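Local atomic coordinates of inositol dehydrogenase (PDB entry 4MKX), a protein that probably catalyses the NAD-dependent oxidation of scyllo-inositol, as a Rossmann-fold dehydrogenase of the Gfo/Idh/MocA family. Residues A313-N316 with S317-N321; V324-T327 with A328-L332. All coordinates share one frame; numbering follows the deposited sequence.

Contact 1 (A313-N316 with S317-N321); sequences AFVN and SILNN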
loop_
_atom_site.group_PDB
_atom_site.type_symbol
_atom_site.label_atom_id
_atom_site.label_comp_id
_atom_site.label_asym_id
_atom_site.label_seq_id
_atom_site.Cartn_x
_atom_site.Cartn_y
_atom_site.Cartn_z
ATOM N N ALA A 313 0.668 16.771 -28.251
ATOM C CA ALA A 313 -0.059 18.012 -28.034
ATOM C C ALA A 313 0.544 19.160 -28.850
ATOM O O ALA A 313 -0.182 20.012 -29.360
ATOM C CB ALA A 313 -0.086 18.365 -26.549
ATOM N N PHE A 314 1.868 19.183 -28.969
ATOM C CA PHE A 314 2.530 20.227 -29.747
ATOM C C PHE A 314 2.149 20.117 -31.220
ATOM O O PHE A 314 1.764 21.108 -31.849
ATOM C CB PHE A 314 4.043 20.153 -29.550
ATOM C CG PHE A 314 4.816 21.095 -30.429
ATOM C CD1 PHE A 314 4.803 22.468 -30.194
ATOM C CD2 PHE A 314 5.579 20.598 -31.469
ATOM C CE1 PHE A 314 5.528 23.335 -31.011
ATOM C CE2 PHE A 314 6.304 21.455 -32.288
ATOM C CZ PHE A 314 6.287 22.825 -32.048
ATOM N N VAL A 315 2.227 18.904 -31.755
ATOM C CA VAL A 315 1.866 18.655 -33.150
ATOM C C VAL A 315 0.404 19.005 -33.429
ATOM O O VAL A 315 0.100 19.671 -34.425
ATOM C CB VAL A 315 2.180 17.203 -33.561
ATOM C CG1 VAL A 315 1.582 16.887 -34.930
ATOM C CG2 VAL A 315 3.682 16.976 -33.580
ATOM N N ASN A 316 -0.499 18.566 -32.553
ATOM C CA ASN A 316 -1.918 18.888 -32.699
ATOM C C ASN A 316 -2.219 20.381 -32.565
ATOM O O ASN A 316 -3.164 20.876 -33.175
ATOM C CB ASN A 316 -2.775 18.090 -31.713
ATOM C CG ASN A 316 -2.696 16.594 -31.948
ATOM O OD1 ASN A 316 -2.155 16.136 -32.949
ATOM N ND2 ASN A 316 -3.229 15.824 -31.012
ATOM N N SER A 317 -1.428 21.094 -31.763
ATOM C CA SER A 317 -1.643 22.530 -31.568
ATOM C C SER A 317 -1.439 23.302 -32.867
ATOM O O SER A 317 -2.111 24.301 -33.122
ATOM C CB SER A 317 -0.728 23.095 -30.467
ATOM O OG SER A 317 0.608 23.257 -30.917
ATOM N N ILE A 318 -0.499 22.832 -33.676
ATOM C CA ILE A 318 -0.208 23.442 -34.969
ATOM C C ILE A 318 -1.288 23.083 -35.980
ATOM O O ILE A 318 -1.784 23.948 -36.702
ATOM C CB ILE A 318 1.141 22.962 -35.506
ATOM C CG1 ILE A 318 2.277 23.431 -34.589
ATOM C CG2 ILE A 318 1.359 23.469 -36.939
ATOM C CD1 ILE A 318 3.604 22.758 -34.875
ATOM N N LEU A 319 -1.646 21.803 -36.030
ATOM C CA LEU A 319 -2.675 21.328 -36.952
ATOM C C LEU A 319 -4.031 21.980 -36.693
ATOM O O LEU A 319 -4.725 22.373 -37.633
ATOM C CB LEU A 319 -2.818 19.809 -36.867
ATOM C CG LEU A 319 -1.694 18.976 -37.474
ATOM C CD1 LEU A 319 -1.900 17.500 -37.165
ATOM C CD2 LEU A 319 -1.624 19.207 -38.975
ATOM N N ASN A 320 -4.403 22.091 -35.421
ATOM C CA ASN A 320 -5.703 22.636 -35.036
ATOM C C ASN A 320 -5.679 24.114 -34.654
ATOM O O ASN A 320 -6.702 24.664 -34.243
ATOM C CB ASN A 320 -6.295 21.829 -33.881
ATOM C CG ASN A 320 -6.521 20.381 -34.243
ATOM O OD1 ASN A 320 -6.539 20.020 -35.419
ATOM N ND2 ASN A 320 -6.704 19.539 -33.231
ATOM N N ASN A 321 -4.512 24.740 -34.785
ATOM C CA ASN A 321 -4.327 26.144 -34.427
ATOM C C ASN A 321 -4.889 26.494 -33.051
ATOM O O ASN A 321 -5.621 27.472 -32.900
ATOM C CB ASN A 321 -4.924 27.058 -35.504
ATOM C CG ASN A 321 -4.412 28.486 -35.418
ATOM O OD1 ASN A 321 -3.576 28.812 -34.574
ATOM N ND2 ASN A 321 -4.907 29.345 -36.304
#
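The carbonyl oxygen of F314 is gripped from the next turn of the helix by the hydroxyl of S317, whose OG donates to F314 O at 2.6 Å. F314 O also receives two weak backbone bonds, from S317 N and, at 3.4 Å, from I318 N. A chi1 of 76° sets OG between the backbone N and the carbonyl carbon of S317, and from there it swings back to the oxygen three residues earlier, tilted somewhat out of that carbonyl's plane. Serine suits this buried place because its one polar atom is satisfied by the helix's own backbone. S317 N itself bonds to A313 O.

On the side facing the parallel sheet, the contacts are apolar. The ring of F314, carried anti to the backbone N (chi1 174°), is met over one face by the delta methyl of I318: CD1 lies 4.2 Å from the ring centroid, displaced toward the rim, in a CH-pi contact. The ring also meets that of F85 nearly at right angles. V315 and L319 run side by side in the same direction, with CG1 of V315 4.2 Å from CD1 of L319. Beneath V315, I318 and L319 lies strand 18-23, so branched aliphatic residues fill the seam between helix and sheet.

Toward the end of the helix the bonds straighten: L319 N reaches V315 O at 3.2 Å in a nearly straight bond. N320 N reaches N316 O at 2.8 Å. N321 then leaves helical geometry with positive phi, a conformation asparagine tolerates well, and its OD1 accepts from K134. This is the C-terminal end of an amphipathic helix packed on the parallel sheet of a Rossmann domain.

Contact 2 (V324-T327 with A328-L332); sequences VGIT and AEDGL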
loop_
_atom_site.group_PDB
_atom_site.type_symbol
_atom_site.label_atom_id
_atom_site.label_comp_id
_atom_site.label_asym_id
_atom_site.label_seq_id
_atom_site.Cartn_x
_atom_site.Cartn_y
_atom_site.Cartn_z
ATOM N N VAL A 324 -1.670 25.667 -26.309
ATOM C CA VAL A 324 -1.581 24.626 -25.289
ATOM C C VAL A 324 -1.614 25.222 -23.878
ATOM O O VAL A 324 -2.065 24.579 -22.924
ATOM C CB VAL A 324 -0.321 23.751 -25.532
ATOM C CG1 VAL A 324 0.071 22.963 -24.300
ATOM C CG2 VAL A 324 -0.552 22.815 -26.719
ATOM N N GLY A 325 -1.155 26.460 -23.747
ATOM C CA GLY A 325 -1.289 27.166 -22.482
ATOM C C GLY A 325 -0.055 27.157 -21.599
ATOM O O GLY A 325 -0.126 27.509 -20.421
ATOM N N ILE A 326 1.075 26.744 -22.162
ATOM C CA ILE A 326 2.348 26.828 -21.462
ATOM C C ILE A 326 3.173 27.931 -22.118
ATOM O O ILE A 326 3.630 27.788 -23.257
ATOM C CB ILE A 326 3.110 25.494 -21.510
ATOM C CG1 ILE A 326 2.239 24.365 -20.957
ATOM C CG2 ILE A 326 4.407 25.592 -20.723
ATOM C CD1 ILE A 326 2.839 22.984 -21.130
ATOM N N THR A 327 3.362 29.032 -21.400
ATOM C CA THR A 327 3.906 30.246 -22.011
ATOM C C THR A 327 5.347 30.541 -21.648
ATOM O O THR A 327 5.931 29.898 -20.774
ATOM C CB THR A 327 3.070 31.472 -21.621
ATOM O OG1 THR A 327 3.252 31.744 -20.226
ATOM C CG2 THR A 327 1.611 31.205 -21.887
ATOM N N ALA A 328 5.913 31.539 -22.314
ATOM C CA ALA A 328 7.249 32.009 -22.005
ATOM C C ALA A 328 7.279 32.517 -20.572
ATOM O O ALA A 328 8.319 32.469 -19.924
ATOM C CB ALA A 328 7.651 33.112 -22.958
ATOM N N GLU A 329 6.137 33.000 -20.094
ATOM C CA GLU A 329 6.035 33.521 -18.734
ATOM C C GLU A 329 6.154 32.401 -17.711
ATOM O O GLU A 329 6.732 32.593 -16.646
ATOM C CB GLU A 329 4.710 34.260 -18.525
ATOM C CG GLU A 329 4.537 34.862 -17.117
ATOM C CD GLU A 329 5.441 36.060 -16.864
ATOM O OE1 GLU A 329 5.942 36.648 -17.843
ATOM O OE2 GLU A 329 5.655 36.419 -15.687
ATOM N N ASP A 330 5.587 31.239 -18.019
ATOM C CA ASP A 330 5.768 30.088 -17.139
ATOM C C ASP A 330 7.248 29.748 -17.091
ATOM O O ASP A 330 7.782 29.364 -16.051
ATOM C CB ASP A 330 4.959 28.894 -17.647
ATOM C CG ASP A 330 3.470 29.115 -17.531
ATOM O OD1 ASP A 330 3.029 29.634 -16.488
ATOM O OD2 ASP A 330 2.730 28.775 -18.477
ATOM N N GLY A 331 7.921 29.906 -18.225
ATOM C CA GLY A 331 9.354 29.703 -18.282
ATOM C C GLY A 331 10.153 30.709 -17.475
ATOM O O GLY A 331 11.054 30.332 -16.722
ATOM N N LEU A 332 9.853 31.992 -17.663
ATOM C CA LEU A 332 10.525 33.047 -16.907
ATOM C C LEU A 332 10.398 32.850 -15.403
ATOM O O LEU A 332 11.400 32.917 -14.682
ATOM C CB LEU A 332 9.956 34.413 -17.286
ATOM C CG LEU A 332 10.429 35.590 -16.422
ATOM C CD1 LEU A 332 11.920 35.821 -16.605
ATOM C CD2 LEU A 332 9.635 36.828 -16.763
#
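The side chains of T327 and D330 each bond to the other residue's backbone N-H across the first turn of helix 328-347. OG1 of T327 sits between its own backbone N and carbonyl carbon (chi1 69°), which brings it within reach of the amide N-H groups of E329 and D330. There T327 OG1 accepts a bond from D330 N at 3.3 Å and a weak, bent one from E329 N. In return, the carboxylate of D330 reaches back: its CG lies beside the backbone N, and OD2 receives T327 N at 3.0 Å in a nearly straight bond of 172°. The N-H arrives on the anti side of OD2, 30° out of the carboxylate plane. This reciprocal pair is a capping box, with T327 as N-cap. Threonine fits because its short hydroxyl can accept from the helix, aspartate because its carboxylate can span the distance back to the N-cap amide.

Helical bonding proper starts with G331 N to T327 O at 3.2 Å. Just before the cap, G325 has positive phi, a backbone conformation that glycine, lacking a side chain, adopts without strain. The small A328 packs against helix 117-128.

The other carboxylate oxygen of D330, OD1, forms a salt bridge with R204. That arginine and the helix's N-terminal amides probably both stabilise the negative charge of D330.

The two contacts come in series along the chain, with centres about 16 Å apart: contact 1 ends helix 304-319, and contact 2 starts the next one, helix 328-347, after a short loop. They touch through V324, whose CG2 packs 3.8 Å from CB of S317, so the loop folds back on the helix it has just left. Both pack against the Rossmann part of the fold. Contact 1 lies on the parallel sheet, against strands 18-23, 83-86 and 106-109, whereas contact 2 lies by strand 135-137 and helix 117-128. Together they bring the late chain back to pack on the Rossmann domain, which is formed by earlier residues and probably binds NAD.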